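PDB 4A42: alpha-n-acetylglucosaminidase family protein from Clostridium perfringens, which probably binds carbohydrate, as a family 32 carbohydrate-binding module of a multimodular family 89 glycoside hydrolase that acts as an alpha-N-acetylglucosaminidase. Local coordinates for residues 78-83 with 90-95; 132-137 with 142-147; 24-29 with 71-76. All blocks are in the same frame, centred on the assembly; numbering follows the deposited sequence. Where two conformers were deposited one is given.

How the contacts relate
Contacts 1 and 2 both span the two facing sheets of one beta-sandwich and share its core, their centres about 4 Å apart. Strands 77-82 and 141-148 are neighbours in one sheet, 90-95 and 126-134 in the other, so each contact pairs one strand from each layer. Polar bonds between neighbouring strands tie the two contacts together: Asp79 OD2 lies 2.7 Å from Tyr147 OH, and Glu93 OE1 2.8 Å from Asn133 ND2. Contact 3 sits at the margin, its centre about 15 Å from that of contact 2, to which Leu26 N is joined through Ile146 O at 2.8 Å. Contact 2 supplies two of the six calcium-binding residues, Gly142 and Glu143.

Contact 1: residues 78-83 with 90-95; sequences IDIVSK and YSIEIS
With CG1 set beside the backbone N (chi1 -59° in Ile78 and -55° in Ile80), the long branches of Ile78 and Ile80 run from strand 77-82 toward Ile92 and Tyr90 on strand 90-95. The two strands belong to opposite sheets of the beta-sandwich of this F5/8 type C domain. Their axes approach no closer than 10.5 Å, and no hydrogen bond joins them; side chains alone bridge the layers.

Ile80 and Tyr90 meet at an angle. The terminal CD1 of Ile80 lies over one face of the phenol ring, 4.0 Å from its centroid and displaced from the centre toward the CD2 edge, where it comes within 3.6 Å of Tyr90 CD2. This is a CH-pi contact. Tyr90 suits a place between the layers because its flat ring offers the methyl a broad apolar surface while its hydroxyl reaches the other sheet to hydrogen-bond Asn119 OD1. The polar end of a buried side chain is thereby satisfied, and the hydrogen bond at the hydroxyl and the methyl over the face both restrain the ring.

Ile78 and Ile92 instead point at each other tip to tip. Branched at CB, each offers two prongs to the space between the sheets, and the prongs pair crosswise: the long branch of one meets the short branch of the other. Phe132, from the strand beside 90-95, touches Ile78, Ile80 and Ile92 and continues this apolar layer. In the crosswise pairing, Ile78 CD1 lies 3.9 Å from Ile92 CG2, and Ile78 CG2 lies 4.2 Å from Ile92 CD1.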
loop_
_atom_site.group_PDB
_atom_site.type_symbol
_atom_site.label_atom_id
_atom_site.label_comp_id
_atom_site.label_asym_id
_atom_site.label_seq_id
_atom_site.Cartn_x
_atom_site.Cartn_y
_atom_site.Cartn_z
ATOM N N ILE A 78 3.007 -4.883 6.794
ATOM C CA ILE A 78 2.836 -3.724 5.933
ATOM C C ILE A 78 2.474 -2.478 6.743
ATOM O O ILE A 78 1.554 -2.510 7.569
ATOM C CB ILE A 78 1.749 -3.978 4.856
ATOM C CG1 ILE A 78 2.132 -5.186 3.982
ATOM C CG2 ILE A 78 1.519 -2.706 4.022
ATOM C CD1 ILE A 78 1.009 -5.717 3.097
ATOM N N ASP A 79 3.196 -1.381 6.509
ATOM C CA ASP A 79 2.839 -0.082 7.089
ATOM C C ASP A 79 2.358 0.882 6.012
ATOM O O ASP A 79 2.971 0.996 4.953
ATOM C CB ASP A 79 4.037 0.597 7.750
ATOM C CG ASP A 79 4.521 -0.112 8.982
ATOM O OD1 ASP A 79 3.778 -0.957 9.517
ATOM O OD2 ASP A 79 5.658 0.197 9.412
ATOM N N ILE A 80 1.295 1.618 6.310
ATOM C CA ILE A 80 0.851 2.714 5.462
ATOM C C ILE A 80 0.958 3.995 6.269
ATOM O O ILE A 80 0.296 4.148 7.293
ATOM C CB ILE A 80 -0.610 2.548 5.008
ATOM C CG1 ILE A 80 -0.802 1.200 4.317
ATOM C CG2 ILE A 80 -1.026 3.704 4.074
ATOM C CD1 ILE A 80 -2.246 0.801 4.172
ATOM N N VAL A 81 1.801 4.907 5.814
ATOM C CA VAL A 81 1.971 6.179 6.498
ATOM C C VAL A 81 0.957 7.150 5.904
ATOM O O VAL A 81 1.033 7.473 4.713
ATOM C CB VAL A 81 3.413 6.705 6.333
ATOM C CG1 VAL A 81 3.591 8.015 7.081
ATOM C CG2 VAL A 81 4.413 5.670 6.844
ATOM N N SER A 82 -0.010 7.574 6.716
ATOM C CA SER A 82 -1.144 8.362 6.217
ATOM C C SER A 82 -1.070 9.794 6.702
ATOM O O SER A 82 -1.170 10.051 7.897
ATOM C CB SER A 82 -2.464 7.735 6.678
ATOM O OG SER A 82 -3.563 8.430 6.119
ATOM N N LYS A 83 -0.910 10.724 5.766
ATOM C CA LYS A 83 -0.642 12.114 6.103
ATOM C C LYS A 83 -1.854 13.043 5.958
ATOM O O LYS A 83 -1.812 14.189 6.404
ATOM C CB LYS A 83 0.567 12.623 5.298
ATOM C CG LYS A 83 1.902 12.029 5.778
ATOM C CD LYS A 83 2.477 12.825 6.951
ATOM C CE LYS A 83 3.679 12.128 7.582
ATOM N NZ LYS A 83 4.359 12.994 8.616
ATOM N N TYR A 90 -9.292 1.803 3.938
ATOM C CA TYR A 90 -8.415 1.102 3.006
ATOM C C TYR A 90 -8.593 -0.404 3.088
ATOM O O TYR A 90 -9.136 -0.932 4.078
ATOM C CB TYR A 90 -6.940 1.452 3.284
ATOM C CG TYR A 90 -6.399 0.866 4.578
ATOM C CD1 TYR A 90 -6.635 1.487 5.801
ATOM C CD2 TYR A 90 -5.682 -0.334 4.584
ATOM C CE1 TYR A 90 -6.157 0.943 6.993
ATOM C CE2 TYR A 90 -5.192 -0.878 5.777
ATOM C CZ TYR A 90 -5.439 -0.233 6.977
ATOM O OH TYR A 90 -4.983 -0.744 8.183
ATOM N N SER A 91 -8.133 -1.081 2.040
ATOM C CA SER A 91 -7.969 -2.525 2.046
ATOM C C SER A 91 -6.639 -2.886 1.393
ATOM O O SER A 91 -6.044 -2.088 0.665
ATOM C CB SER A 91 -9.126 -3.218 1.316
ATOM O OG SER A 91 -9.159 -2.885 -0.069
ATOM N N ILE A 92 -6.170 -4.087 1.703
ATOM C CA ILE A 92 -4.941 -4.617 1.153
ATOM C C ILE A 92 -5.250 -5.981 0.559
ATOM O O ILE A 92 -5.870 -6.823 1.215
ATOM C CB ILE A 92 -3.876 -4.764 2.253
ATOM C CG1 ILE A 92 -3.691 -3.435 3.010
ATOM C CG2 ILE A 92 -2.549 -5.222 1.658
ATOM C CD1 ILE A 92 -2.590 -3.502 4.062
ATOM N N GLU A 93 -4.837 -6.177 -0.689
ATOM C CA GLU A 93 -5.030 -7.434 -1.403
ATOM C C GLU A 93 -3.677 -7.939 -1.872
ATOM O O GLU A 93 -2.792 -7.152 -2.168
ATOM C CB GLU A 93 -5.909 -7.228 -2.634
ATOM C CG GLU A 93 -7.367 -6.900 -2.371
ATOM C CD GLU A 93 -8.057 -6.429 -3.635
ATOM O OE1 GLU A 93 -7.817 -5.279 -4.041
ATOM O OE2 GLU A 93 -8.811 -7.217 -4.238
ATOM N N ILE A 94 -3.521 -9.257 -1.964
ATOM C CA ILE A 94 -2.307 -9.828 -2.533
ATOM C C ILE A 94 -2.675 -10.821 -3.627
ATOM O O ILE A 94 -3.787 -11.358 -3.632
ATOM C CB ILE A 94 -1.424 -10.511 -1.464
ATOM C CG1 ILE A 94 -2.198 -11.611 -0.731
ATOM C CG2 ILE A 94 -0.884 -9.461 -0.483
ATOM C CD1 ILE A 94 -1.327 -12.462 0.183
ATOM N N SER A 95 -1.748 -11.042 -4.556
ATOM C CA SER A 95 -1.955 -11.996 -5.639
ATOM C C SER A 95 -0.634 -12.596 -6.091
ATOM O O SER A 95 0.429 -11.981 -5.931
ATOM C CB SER A 95 -2.646 -11.331 -6.830
ATOM O OG SER A 95 -2.918 -12.278 -7.857
#

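Contact 2: residues 132-137 with 142-147; sequences FNFNSE and GEIKIY. With CA (calcium ion), chain C.
The calcium site and the hydrophobic core meet on strand 141-148, where Ile144 packs against Phe132 just beyond the metal ligands Gly142 and Glu143. The two side chains run alongside each other from opposite layers. Ile144 CD1 sits over the centre of the ring, 4.1 Å from its centroid and 11° off the normal, a CH-pi contact. With chi1 at -67°, CG2 stands anti to the backbone N and lies over the same face near the far end of the ring, 3.4 Å from Phe132 CZ. Ile146 CD1 instead reaches the ring edge.

Strands 126-134 and 141-148 lie in the two opposed layers of the beta-sandwich, so a flat, bulky phenylalanine can reach into the middle of the gap, where beta-branched isoleucines cover its face and rim. Phe134 makes a looser contact, its edge 4.4 Å (CZ) from Ile144 CD1.

On the metal side, Gly142 O binds calcium at 2.3 Å. CG of Glu143 lies opposite the backbone N and the chain bends at chi2 (79°), which brings OE1 round to calcium at 2.5 Å; OE2 accepts a hydrogen bond from Gly49 N, a second hold on the carboxylate. Asn45, Asp48, Asn50 and Thr53 complete the coordination.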
loop_
_atom_site.group_PDB
_atom_site.type_symbol
_atom_site.label_atom_id
_atom_site.label_comp_id
_atom_site.label_asym_id
_atom_site.label_seq_id
_atom_site.Cartn_x
_atom_site.Cartn_y
_atom_site.Cartn_z
ATOM N N PHE A 132 -3.387 -1.845 -2.819
ATOM C CA PHE A 132 -3.964 -1.008 -1.777
ATOM C C PHE A 132 -5.112 -0.229 -2.381
ATOM O O PHE A 132 -4.950 0.436 -3.399
ATOM C CB PHE A 132 -2.907 -0.029 -1.233
ATOM C CG PHE A 132 -1.750 -0.711 -0.564
ATOM C CD1 PHE A 132 -0.721 -1.261 -1.320
ATOM C CD2 PHE A 132 -1.688 -0.812 0.819
ATOM C CE1 PHE A 132 0.337 -1.914 -0.708
ATOM C CE2 PHE A 132 -0.616 -1.450 1.438
ATOM C CZ PHE A 132 0.391 -2.012 0.669
ATOM N N ASN A 133 -6.279 -0.310 -1.760
ATOM C CA ASN A 133 -7.410 0.472 -2.215
ATOM C C ASN A 133 -7.773 1.459 -1.133
ATOM O O ASN A 133 -7.787 1.110 0.043
ATOM C CB ASN A 133 -8.578 -0.456 -2.531
ATOM C CG ASN A 133 -8.146 -1.646 -3.361
ATOM O OD1 ASN A 133 -7.780 -1.496 -4.530
ATOM N ND2 ASN A 133 -8.145 -2.832 -2.750
ATOM N N PHE A 134 -8.032 2.703 -1.522
ATOM C CA PHE A 134 -8.339 3.744 -0.548
ATOM C C PHE A 134 -9.699 4.343 -0.846
ATOM O O PHE A 134 -9.958 4.780 -1.962
ATOM C CB PHE A 134 -7.265 4.834 -0.560
ATOM C CG PHE A 134 -5.884 4.315 -0.301
ATOM C CD1 PHE A 134 -5.518 3.899 0.966
ATOM C CD2 PHE A 134 -4.956 4.221 -1.324
ATOM C CE1 PHE A 134 -4.256 3.406 1.220
ATOM C CE2 PHE A 134 -3.669 3.727 -1.076
ATOM C CZ PHE A 134 -3.320 3.327 0.198
ATOM N N ASN A 135 -10.578 4.312 0.143
ATOM C CA ASN A 135 -11.911 4.866 -0.030
ATOM C C ASN A 135 -12.289 6.040 0.858
ATOM O O ASN A 135 -13.437 6.406 0.908
ATOM C CB ASN A 135 -12.984 3.788 0.019
ATOM C CG ASN A 135 -13.035 3.091 1.333
ATOM O OD1 ASN A 135 -12.190 2.274 1.617
ATOM N ND2 ASN A 135 -14.052 3.386 2.133
ATOM N N SER A 136 -11.337 6.599 1.585
ATOM C CA SER A 136 -11.610 7.778 2.373
ATOM C C SER A 136 -11.359 9.043 1.551
ATOM O O SER A 136 -10.914 8.983 0.419
ATOM C CB SER A 136 -10.794 7.794 3.661
ATOM O OG SER A 136 -9.510 7.283 3.442
ATOM N N GLU A 137 -11.692 10.175 2.147
ATOM C CA GLU A 137 -11.410 11.467 1.562
ATOM C C GLU A 137 -10.047 11.962 2.044
ATOM O O GLU A 137 -9.554 11.533 3.058
ATOM C CB GLU A 137 -12.492 12.454 1.971
ATOM C CG GLU A 137 -13.863 12.121 1.430
ATOM C CD GLU A 137 -13.874 12.044 -0.083
ATOM O OE1 GLU A 137 -13.208 12.889 -0.704
ATOM O OE2 GLU A 137 -14.531 11.155 -0.656
ATOM N N GLY A 142 2.109 9.114 2.682
ATOM C CA GLY A 142 3.503 9.501 2.776
ATOM C C GLY A 142 4.458 8.387 2.413
ATOM O O GLY A 142 5.558 8.660 1.939
ATOM N N GLU A 143 4.057 7.141 2.638
ATOM C CA GLU A 143 4.935 6.017 2.395
ATOM C C GLU A 143 4.151 4.719 2.578
ATOM O O GLU A 143 3.270 4.646 3.432
ATOM C CB GLU A 143 6.088 6.057 3.402
ATOM C CG GLU A 143 7.263 5.180 3.033
ATOM C CD GLU A 143 8.197 5.777 1.974
ATOM O OE1 GLU A 143 8.050 6.931 1.521
ATOM O OE2 GLU A 143 9.122 5.068 1.600
ATOM N N ILE A 144 4.465 3.716 1.768
ATOM C CA ILE A 144 3.971 2.360 1.988
ATOM C C ILE A 144 5.175 1.446 2.115
ATOM O O ILE A 144 6.031 1.396 1.233
ATOM C CB ILE A 144 3.074 1.870 0.837
ATOM C CG1 ILE A 144 1.777 2.685 0.822
ATOM C CG2 ILE A 144 2.769 0.376 0.979
ATOM C CD1 ILE A 144 0.913 2.408 -0.366
ATOM N N LYS A 145 5.265 0.778 3.241
ATOM C CA LYS A 145 6.371 -0.110 3.543
ATOM C C LYS A 145 5.894 -1.563 3.569
ATOM O O LYS A 145 4.955 -1.869 4.245
ATOM C CB LYS A 145 7.003 0.273 4.867
ATOM C CG LYS A 145 7.373 1.742 4.937
ATOM C CD LYS A 145 7.971 2.154 6.253
ATOM C CE LYS A 145 7.918 3.657 6.446
ATOM N NZ LYS A 145 8.319 4.144 7.803
ATOM N N ILE A 146 6.556 -2.417 2.796
ATOM C CA ILE A 146 6.159 -3.815 2.703
ATOM C C ILE A 146 7.321 -4.656 3.191
ATOM O O ILE A 146 8.295 -4.799 2.495
ATOM C CB ILE A 146 5.791 -4.196 1.270
ATOM C CG1 ILE A 146 4.631 -3.329 0.773
ATOM C CG2 ILE A 146 5.410 -5.660 1.190
ATOM C CD1 ILE A 146 4.384 -3.405 -0.671
ATOM N N TYR A 147 7.207 -5.182 4.398
ATOM C CA TYR A 147 8.314 -5.886 5.015
ATOM C C TYR A 147 8.325 -7.391 4.746
ATOM O O TYR A 147 7.324 -8.067 4.840
ATOM C CB TYR A 147 8.394 -5.629 6.501
ATOM C CG TYR A 147 8.345 -4.186 6.967
ATOM C CD1 TYR A 147 9.401 -3.326 6.779
ATOM C CD2 TYR A 147 7.272 -3.719 7.674
ATOM C CE1 TYR A 147 9.350 -2.021 7.243
ATOM C CE2 TYR A 147 7.227 -2.431 8.127
ATOM C CZ TYR A 147 8.267 -1.591 7.922
ATOM O OH TYR A 147 8.170 -0.317 8.425
HETATM CA CA CA C . 7.442 9.212 0.697
#

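Contact 3: residues 24-29 with 71-76; sequences ENLAMK and KEKDIS
Leu26 and Lys73 cross at a slant, the branched end of the leucine lying against the aliphatic part of the lysine. CG of Leu26 is placed beside the backbone N (chi1 -65°), and its two methyls divide the work. CD2 packs on the lysine chain, 3.6 Å from Lys73 CD, while CD1 reaches the backbone, 3.6 Å from Asp74 O. The lysine is extended beyond CG, which presents its methylene groups to the methyl and carries the ammonium past it, with NZ 3.9 Å from Leu26 CD2. Lysine fits this partly exposed place because its stem can cover a buried leucine while its charged end forms a salt bridge with Glu31.

The contact lies at the margin of the beta-sandwich and joins the start of the modelled chain to the short strand 72-74, which pairs with strand 126-134. Leu26 begins a 3-10 segment, and Leu69 and Lys148 also touch its side chain. An Asx turn overlaps its start: Asn25 OD1 accepts from Ala27 N at 3.0 Å, with the donor nitrogen lying above the carbonyl plane (42° out of it) and the bond bent to 141°. The same oxygen also takes a hydrogen bond from Ile146 N, so one asparagine carbonyl both shapes the turn and ties it to strand 141-148. The backbone bond from Met28 N (selenomethionine) back to Asn25 O, 3.1 Å, closes the first 3-10 turn.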
loop_
_atom_site.group_PDB
_atom_site.type_symbol
_atom_site.label_atom_id
_atom_site.label_comp_id
_atom_site.label_asym_id
_atom_site.label_seq_id
_atom_site.Cartn_x
_atom_site.Cartn_y
_atom_site.Cartn_z
ATOM N N GLU A 24 13.796 -5.878 6.024
ATOM C CA GLU A 24 13.882 -5.375 4.650
ATOM C C GLU A 24 12.575 -4.831 4.078
ATOM O O GLU A 24 11.543 -5.498 4.150
ATOM C CB GLU A 24 14.392 -6.490 3.737
ATOM N N ASN A 25 12.634 -3.634 3.488
ATOM C CA ASN A 25 11.467 -3.007 2.860
ATOM C C ASN A 25 11.397 -3.279 1.352
ATOM O O ASN A 25 12.079 -2.634 0.544
ATOM C CB ASN A 25 11.437 -1.500 3.159
ATOM C CG ASN A 25 10.210 -0.797 2.581
ATOM O OD1 ASN A 25 9.361 -1.415 1.952
ATOM N ND2 ASN A 25 10.123 0.508 2.799
ATOM N N LEU A 26 10.577 -4.255 0.985
ATOM C CA LEU A 26 10.455 -4.700 -0.396
ATOM C C LEU A 26 9.937 -3.615 -1.322
ATOM O O LEU A 26 10.171 -3.660 -2.531
ATOM C CB LEU A 26 9.525 -5.917 -0.478
ATOM C CG LEU A 26 10.015 -7.186 0.216
ATOM C CD1 LEU A 26 8.836 -8.079 0.577
ATOM C CD2 LEU A 26 11.003 -7.934 -0.680
ATOM N N ALA A 27 9.218 -2.645 -0.765
ATOM C CA ALA A 27 8.650 -1.585 -1.581
ATOM C C ALA A 27 9.756 -0.770 -2.225
ATOM O O ALA A 27 9.551 -0.160 -3.267
ATOM C CB ALA A 27 7.760 -0.680 -0.738
HETATM N N MSE A 28 10.929 -0.772 -1.601
HETATM C CA MSE A 28 12.029 0.045 -2.105
HETATM C C MSE A 28 13.095 -0.729 -2.875
HETATM O O MSE A 28 14.123 -0.170 -3.265
HETATM C CB MSE A 28 12.652 0.849 -0.974
HETATM C CG MSE A 28 11.639 1.739 -0.292
HETATM SE SE MSE A 28 12.458 3.075 0.820
HETATM C CE MSE A 28 13.433 1.907 2.041
ATOM N N LYS A 29 12.835 -2.007 -3.130
ATOM C CA LYS A 29 13.749 -2.824 -3.922
ATOM C C LYS A 29 13.730 -2.364 -5.365
ATOM O O LYS A 29 12.696 -1.959 -5.879
ATOM C CB LYS A 29 13.336 -4.294 -3.870
ATOM C CG LYS A 29 13.492 -4.944 -2.510
ATOM C CD LYS A 29 14.947 -5.175 -2.153
ATOM C CE LYS A 29 15.058 -5.902 -0.829
ATOM N NZ LYS A 29 16.467 -6.106 -0.417
ATOM N N LYS A 71 8.562 -11.048 -8.070
ATOM C CA LYS A 71 8.512 -12.476 -7.811
ATOM C C LYS A 71 7.614 -12.711 -6.608
ATOM O O LYS A 71 7.323 -11.785 -5.849
ATOM C CB LYS A 71 9.915 -13.026 -7.544
ATOM N N GLU A 72 7.207 -13.948 -6.442
ATOM C CA GLU A 72 6.434 -14.297 -5.287
ATOM C C GLU A 72 7.348 -14.298 -4.058
ATOM O O GLU A 72 8.279 -15.064 -3.971
ATOM C CB GLU A 72 5.679 -15.626 -5.498
ATOM C CG GLU A 72 4.908 -15.682 -6.796
ATOM C CD GLU A 72 4.141 -16.991 -7.055
ATOM O OE1 GLU A 72 3.990 -17.818 -6.143
ATOM O OE2 GLU A 72 3.666 -17.123 -8.193
ATOM N N LYS A 73 7.089 -13.403 -3.121
ATOM C CA LYS A 73 7.932 -13.237 -1.948
ATOM C C LYS A 73 7.227 -13.374 -0.623
ATOM O O LYS A 73 6.024 -13.217 -0.566
ATOM C CB LYS A 73 8.622 -11.876 -2.001
ATOM C CG LYS A 73 9.455 -11.683 -3.214
ATOM C CD LYS A 73 10.337 -10.487 -3.108
ATOM C CE LYS A 73 11.255 -10.410 -4.276
ATOM N NZ LYS A 73 12.297 -9.446 -4.011
ATOM N N ASP A 74 7.967 -13.657 0.438
ATOM C CA ASP A 74 7.443 -13.611 1.793
ATOM C C ASP A 74 7.046 -12.180 2.134
ATOM O O ASP A 74 7.856 -11.263 2.023
ATOM C CB ASP A 74 8.496 -14.027 2.818
ATOM C CG ASP A 74 8.914 -15.485 2.710
ATOM O OD1 ASP A 74 8.249 -16.292 2.017
ATOM O OD2 ASP A 74 9.926 -15.820 3.365
ATOM N N ILE A 75 5.810 -11.994 2.573
ATOM C CA ILE A 75 5.389 -10.700 3.087
ATOM C C ILE A 75 4.955 -10.897 4.530
ATOM O O ILE A 75 4.006 -11.640 4.795
ATOM C CB ILE A 75 4.214 -10.118 2.285
ATOM C CG1 ILE A 75 4.605 -9.916 0.818
ATOM C CG2 ILE A 75 3.762 -8.824 2.909
ATOM C CD1 ILE A 75 3.421 -9.761 -0.100
ATOM N N SER A 76 5.652 -10.266 5.454
ATOM C CA SER A 76 5.346 -10.404 6.864
ATOM C C SER A 76 4.505 -9.284 7.489
ATOM O O SER A 76 3.764 -9.498 8.417
ATOM C CB SER A 76 6.605 -10.609 7.703
ATOM O OG SER A 76 7.329 -9.431 7.910
#